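Side-chain contacts in CCMAN5 (Cellulosimicrobium cellulans, PDB 2XSG), which probably hydrolyses alpha-mannosidic linkages as a family 92 glycosidase and enables mannose-6-phosphate modification of yeast-made human lysosomal enzymes: residues 511-514 with 520-523; 494-499 with 554-559. All coordinates share one frame; numbering follows the deposited sequence.

Interaction 1: residues 511-514 with 520-523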
loop_
_atom_site.group_PDB
_atom_site.type_symbol
_atom_site.label_atom_id
_atom_site.label_comp_id
_atom_site.label_asym_id
_atom_site.label_seq_id
_atom_site.Cartn_x
_atom_site.Cartn_y
_atom_site.Cartn_z
ATOM N N LEU A 511 -14.806 -0.939 -27.881
ATOM C CA LEU A 511 -13.816 -0.538 -26.873
ATOM C C LEU A 511 -14.054 0.883 -26.401
ATOM O O LEU A 511 -14.457 1.757 -27.183
ATOM C CB LEU A 511 -12.398 -0.603 -27.439
ATOM C CG LEU A 511 -11.775 -1.892 -27.930
ATOM C CD1 LEU A 511 -10.415 -1.542 -28.530
ATOM C CD2 LEU A 511 -11.633 -2.887 -26.799
ATOM N N LEU A 512 -13.775 1.113 -25.121
ATOM C CA LEU A 512 -13.755 2.444 -24.553
ATOM C C LEU A 512 -12.981 3.376 -25.480
ATOM O O LEU A 512 -11.835 3.091 -25.839
ATOM C CB LEU A 512 -13.104 2.413 -23.172
ATOM C CG LEU A 512 -12.995 3.748 -22.415
ATOM C CD1 LEU A 512 -14.383 4.270 -21.958
ATOM C CD2 LEU A 512 -12.080 3.597 -21.219
ATOM N N THR A 513 -13.633 4.474 -25.862
ATOM C CA THR A 513 -13.112 5.463 -26.813
ATOM C C THR A 513 -13.585 6.876 -26.401
ATOM O O THR A 513 -14.739 7.040 -26.004
ATOM C CB THR A 513 -13.618 5.144 -28.253
ATOM O OG1 THR A 513 -13.262 3.810 -28.594
ATOM C CG2 THR A 513 -13.017 6.068 -29.299
ATOM N N PRO A 514 -12.703 7.901 -26.480
ATOM C CA PRO A 514 -13.184 9.238 -26.151
ATOM C C PRO A 514 -14.274 9.691 -27.149
ATOM O O PRO A 514 -14.218 9.367 -28.346
ATOM C CB PRO A 514 -11.928 10.104 -26.286
ATOM C CG PRO A 514 -11.093 9.364 -27.297
ATOM C CD PRO A 514 -11.302 7.926 -26.931
ATOM N N SER A 520 -19.897 12.556 -31.710
ATOM C CA SER A 520 -18.843 12.070 -32.627
ATOM C C SER A 520 -17.818 11.332 -31.802
ATOM O O SER A 520 -17.438 11.807 -30.729
ATOM C CB SER A 520 -18.085 13.229 -33.286
ATOM O OG SER A 520 -18.940 14.107 -33.977
ATOM N N TRP A 521 -17.340 10.198 -32.304
ATOM C CA TRP A 521 -16.213 9.520 -31.667
ATOM C C TRP A 521 -14.931 10.290 -31.959
ATOM O O TRP A 521 -14.795 10.877 -33.044
ATOM C CB TRP A 521 -16.115 8.090 -32.159
ATOM C CG TRP A 521 -17.285 7.299 -31.740
ATOM C CD1 TRP A 521 -18.348 6.934 -32.514
ATOM C CD2 TRP A 521 -17.546 6.796 -30.423
ATOM N NE1 TRP A 521 -19.262 6.215 -31.759
ATOM C CE2 TRP A 521 -18.795 6.115 -30.474
ATOM C CE3 TRP A 521 -16.844 6.842 -29.208
ATOM C CZ2 TRP A 521 -19.346 5.477 -29.360
ATOM C CZ3 TRP A 521 -17.399 6.217 -28.093
ATOM C CH2 TRP A 521 -18.633 5.532 -28.182
ATOM N N GLN A 522 -14.018 10.330 -30.992
ATOM C CA GLN A 522 -12.740 11.012 -31.202
ATOM C C GLN A 522 -11.642 10.013 -31.529
ATOM O O GLN A 522 -11.624 8.899 -31.012
ATOM C CB GLN A 522 -12.361 11.893 -30.001
ATOM C CG GLN A 522 -13.268 13.137 -29.843
ATOM C CD GLN A 522 -13.049 13.883 -28.530
ATOM O OE1 GLN A 522 -13.323 15.077 -28.428
ATOM N NE2 GLN A 522 -12.531 13.190 -27.535
ATOM N N SER A 523 -10.737 10.418 -32.411
ATOM C CA SER A 523 -9.633 9.575 -32.846
ATOM C C SER A 523 -8.681 9.266 -31.683
ATOM O O SER A 523 -8.310 10.166 -30.935
ATOM C CB SER A 523 -8.886 10.279 -33.993
ATOM O OG SER A 523 -7.613 9.695 -34.206
#

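Interaction 2: residues 494-499 with 554-559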
loop_
_atom_site.group_PDB
_atom_site.type_symbol
_atom_site.label_atom_id
_atom_site.label_comp_id
_atom_site.label_asym_id
_atom_site.label_seq_id
_atom_site.Cartn_x
_atom_site.Cartn_y
_atom_site.Cartn_z
ATOM N N LYS A 494 -22.428 4.364 -23.281
ATOM C CA LYS A 494 -22.192 5.549 -24.100
ATOM C C LYS A 494 -20.761 5.705 -24.632
ATOM O O LYS A 494 -20.551 6.433 -25.604
ATOM C CB LYS A 494 -22.592 6.827 -23.331
ATOM C CG LYS A 494 -24.046 6.876 -22.852
ATOM C CD LYS A 494 -24.943 7.524 -23.907
ATOM C CE LYS A 494 -26.299 7.917 -23.325
ATOM N NZ LYS A 494 -27.265 6.782 -23.294
ATOM N N LEU A 495 -19.783 5.057 -23.991
ATOM C CA LEU A 495 -18.388 5.199 -24.437
ATOM C C LEU A 495 -17.757 3.963 -25.082
ATOM O O LEU A 495 -16.606 4.019 -25.504
ATOM C CB LEU A 495 -17.489 5.748 -23.309
ATOM C CG LEU A 495 -17.855 7.126 -22.760
ATOM C CD1 LEU A 495 -16.868 7.534 -21.679
ATOM C CD2 LEU A 495 -17.881 8.154 -23.872
ATOM N N THR A 496 -18.484 2.850 -25.157
ATOM C CA THR A 496 -17.934 1.656 -25.816
ATOM C C THR A 496 -18.251 1.774 -27.299
ATOM O O THR A 496 -19.371 1.520 -27.722
ATOM C CB THR A 496 -18.512 0.333 -25.256
ATOM O OG1 THR A 496 -18.385 0.292 -23.832
ATOM C CG2 THR A 496 -17.804 -0.877 -25.864
ATOM N N LYS A 497 -17.263 2.175 -28.083
ATOM C CA LYS A 497 -17.446 2.384 -29.518
ATOM C C LYS A 497 -17.458 1.078 -30.284
ATOM O O LYS A 497 -16.454 0.356 -30.282
ATOM C CB LYS A 497 -16.337 3.275 -30.069
ATOM C CG LYS A 497 -16.424 3.473 -31.577
ATOM C CD LYS A 497 -15.193 4.153 -32.107
ATOM C CE LYS A 497 -15.372 4.452 -33.587
ATOM N NZ LYS A 497 -14.149 5.063 -34.134
ATOM N N PRO A 498 -18.576 0.773 -30.972
ATOM C CA PRO A 498 -18.625 -0.490 -31.725
ATOM C C PRO A 498 -17.560 -0.538 -32.804
ATOM O O PRO A 498 -17.257 0.483 -33.408
ATOM C CB PRO A 498 -20.008 -0.455 -32.385
ATOM C CG PRO A 498 -20.813 0.444 -31.498
ATOM C CD PRO A 498 -19.849 1.507 -31.047
ATOM N N GLY A 499 -16.999 -1.715 -33.031
ATOM C CA GLY A 499 -16.005 -1.916 -34.088
ATOM C C GLY A 499 -14.735 -1.087 -33.928
ATOM O O GLY A 499 -14.064 -0.789 -34.921
ATOM N N VAL A 554 -19.706 -6.776 -21.793
ATOM C CA VAL A 554 -19.681 -7.805 -22.862
ATOM C C VAL A 554 -20.669 -7.452 -23.993
ATOM O O VAL A 554 -20.296 -7.465 -25.155
ATOM C CB VAL A 554 -19.879 -9.272 -22.303
ATOM C CG1 VAL A 554 -20.100 -10.300 -23.414
ATOM C CG2 VAL A 554 -18.669 -9.705 -21.467
ATOM N N GLU A 555 -21.904 -7.115 -23.636
ATOM C CA GLU A 555 -22.915 -6.644 -24.607
ATOM C C GLU A 555 -22.497 -5.389 -25.381
ATOM O O GLU A 555 -22.619 -5.346 -26.602
ATOM C CB GLU A 555 -24.286 -6.435 -23.936
ATOM C CG GLU A 555 -25.263 -5.573 -24.771
ATOM C CD GLU A 555 -26.764 -5.857 -24.509
ATOM O OE1 GLU A 555 -27.086 -6.869 -23.849
ATOM O OE2 GLU A 555 -27.624 -5.064 -24.982
ATOM N N ALA A 556 -21.992 -4.378 -24.682
ATOM C CA ALA A 556 -21.583 -3.146 -25.348
ATOM C C ALA A 556 -20.413 -3.378 -26.305
ATOM O O ALA A 556 -20.258 -2.643 -27.279
ATOM C CB ALA A 556 -21.239 -2.061 -24.319
ATOM N N MET A 557 -19.601 -4.399 -26.009
ATOM C CA MET A 557 -18.460 -4.802 -26.825
ATOM C C MET A 557 -18.883 -5.486 -28.123
ATOM O O MET A 557 -18.076 -5.623 -29.053
ATOM C CB MET A 557 -17.559 -5.770 -26.042
ATOM C CG MET A 557 -16.697 -5.134 -24.951
ATOM S SD MET A 557 -15.536 -6.327 -24.236
ATOM C CE MET A 557 -14.253 -6.405 -25.499
ATOM N N GLY A 558 -20.132 -5.942 -28.171
ATOM C CA GLY A 558 -20.671 -6.609 -29.353
ATOM C C GLY A 558 -20.901 -8.096 -29.124
ATOM O O GLY A 558 -20.916 -8.887 -30.078
ATOM N N GLY A 559 -21.063 -8.486 -27.857
ATOM C CA GLY A 559 -21.447 -9.859 -27.528
ATOM C C GLY A 559 -20.306 -10.739 -27.052
ATOM O O GLY A 559 -19.167 -10.295 -26.947
HETATM O O HOH W 1 -21.469 -0.229 -27.823
HETATM O O HOH W 2 -18.483 -4.041 -31.876
#

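Interaction 1: residues 511-514 with 520-523
The carbonyl oxygen of Pro514 takes the backbone N-H of Gln522, with Pro514 O and Gln522 N 2.8 Å apart and the N-H...O angle at 165°. The bond is nearly straight at the hydrogen, but the nitrogen is tilted 30° from the carbonyl plane. The same residues also meet through their side chains. Gln522, extended beyond CG, passes at a slant across the proline, and its NE2 comes to 3.4 Å from Pro514 CB, a packing contact of the amide end with the ring. The neighbouring Trp521 presents the benzene edge of its indole to the carbonyl oxygens of Thr513 and Pro514. Thr513 O lies in the indole plane, 3.5 Å from CZ3 of Trp521, and Pro514 O sits farther along that edge, near CE3. The side chains of Thr513 and Trp521 cross at about a right angle, with Thr513 CB 3.8 Å from Trp521 CE3. With CG2 set anti to its own nitrogen, Thr513 brings that methyl within 3.6 Å of Gln522 O. Its hydroxyl is bonded within its own segment and beyond it: Thr513 OG1 donates to Leu511 O at 2.8 Å from above the carbonyl plane and also bonds His526 NE2. With a valine here, Leu511 O and His526 would probably each lose a hydrogen-bonding partner, and His526 could turn more easily. Arg515 makes a cation-pi contact with Trp521. One direct hydrogen bond therefore closes the short loop between the two segments, while aliphatic packing and carbonyl oxygens at the ring edge, probably favoured by its slightly positive C-H groups, supply the rest of the fit.

Interaction 2: residues 494-499 with 554-559
Thr496 lays its CB and both branches against Ala556, on the last turn of helix 550-556. The CB atoms of Thr496 and Ala556 are 3.7 Å apart, and the threonine hydroxyl touches the same methyl. The other branch reaches the backbone: Thr496 CG2 stands 3.3 Å from Ala556 O, close enough for a C-H group to feel the carbonyl oxygen. Chi1 of -52° sets OG1 anti to the carbonyl carbon and beside the threonine's own nitrogen, where it hydrogen-bonds Ile492 O in the preceding helix. That bond fixes the rotation of the side chain, and its methyl is left to face Ala556 and Met557.

No direct hydrogen bond crosses here; two waters do that work. One water donates to both Thr496 O and Ala556 O, at 2.7 Å from the former and 2.8 Å from the latter, and so ties two acceptors that could not bond each other. The second accepts from Gly499 N at 3.0 Å and donates to Met557 O over a longer path. The CB of Met557 points away from 494-499, and the side chain packs on Val509, His543 and Ala563, while its backbone is hydrogen-bonded to Gly510.

Behind Ala556 the helix ends on Gly558, whose phi of 110° turns the chain out of helical geometry. Gly559 N returns to Val554 O at 3.0 Å, and Gly558 N to Glu555 O, after which Gly559 takes the N-cap position of helix 560-570. Here a glycine Schellman motif joins two successive helices of the catalytic domain, and the last turn of helix 550-556 docks, partly through water, on a short beta strand.

Both contacts lie at the periphery of the catalytic domain, their centres 11 Å apart and each more than 30 Å from the centre of the chain. Along the sequence the order is 494-499, 511-514, 520-523, 554-559, so the two segments of interaction 1 fall between those of interaction 2. What unites them is a two-stranded antiparallel sheet, 496-497 with 508-512. Lys497 N to Leu511 O, 3.0 Å, is a probable hydrogen bond within it, and Thr513 N to Leu495 O, also 3.0 Å, probably continues the pairing just past the strand ends. Trp521 also packs on the backbone of Lys494. The small sheet is thus shared ground: the 520-523 loop and the end of helix 550-556 each contact both of its strands or their flanks.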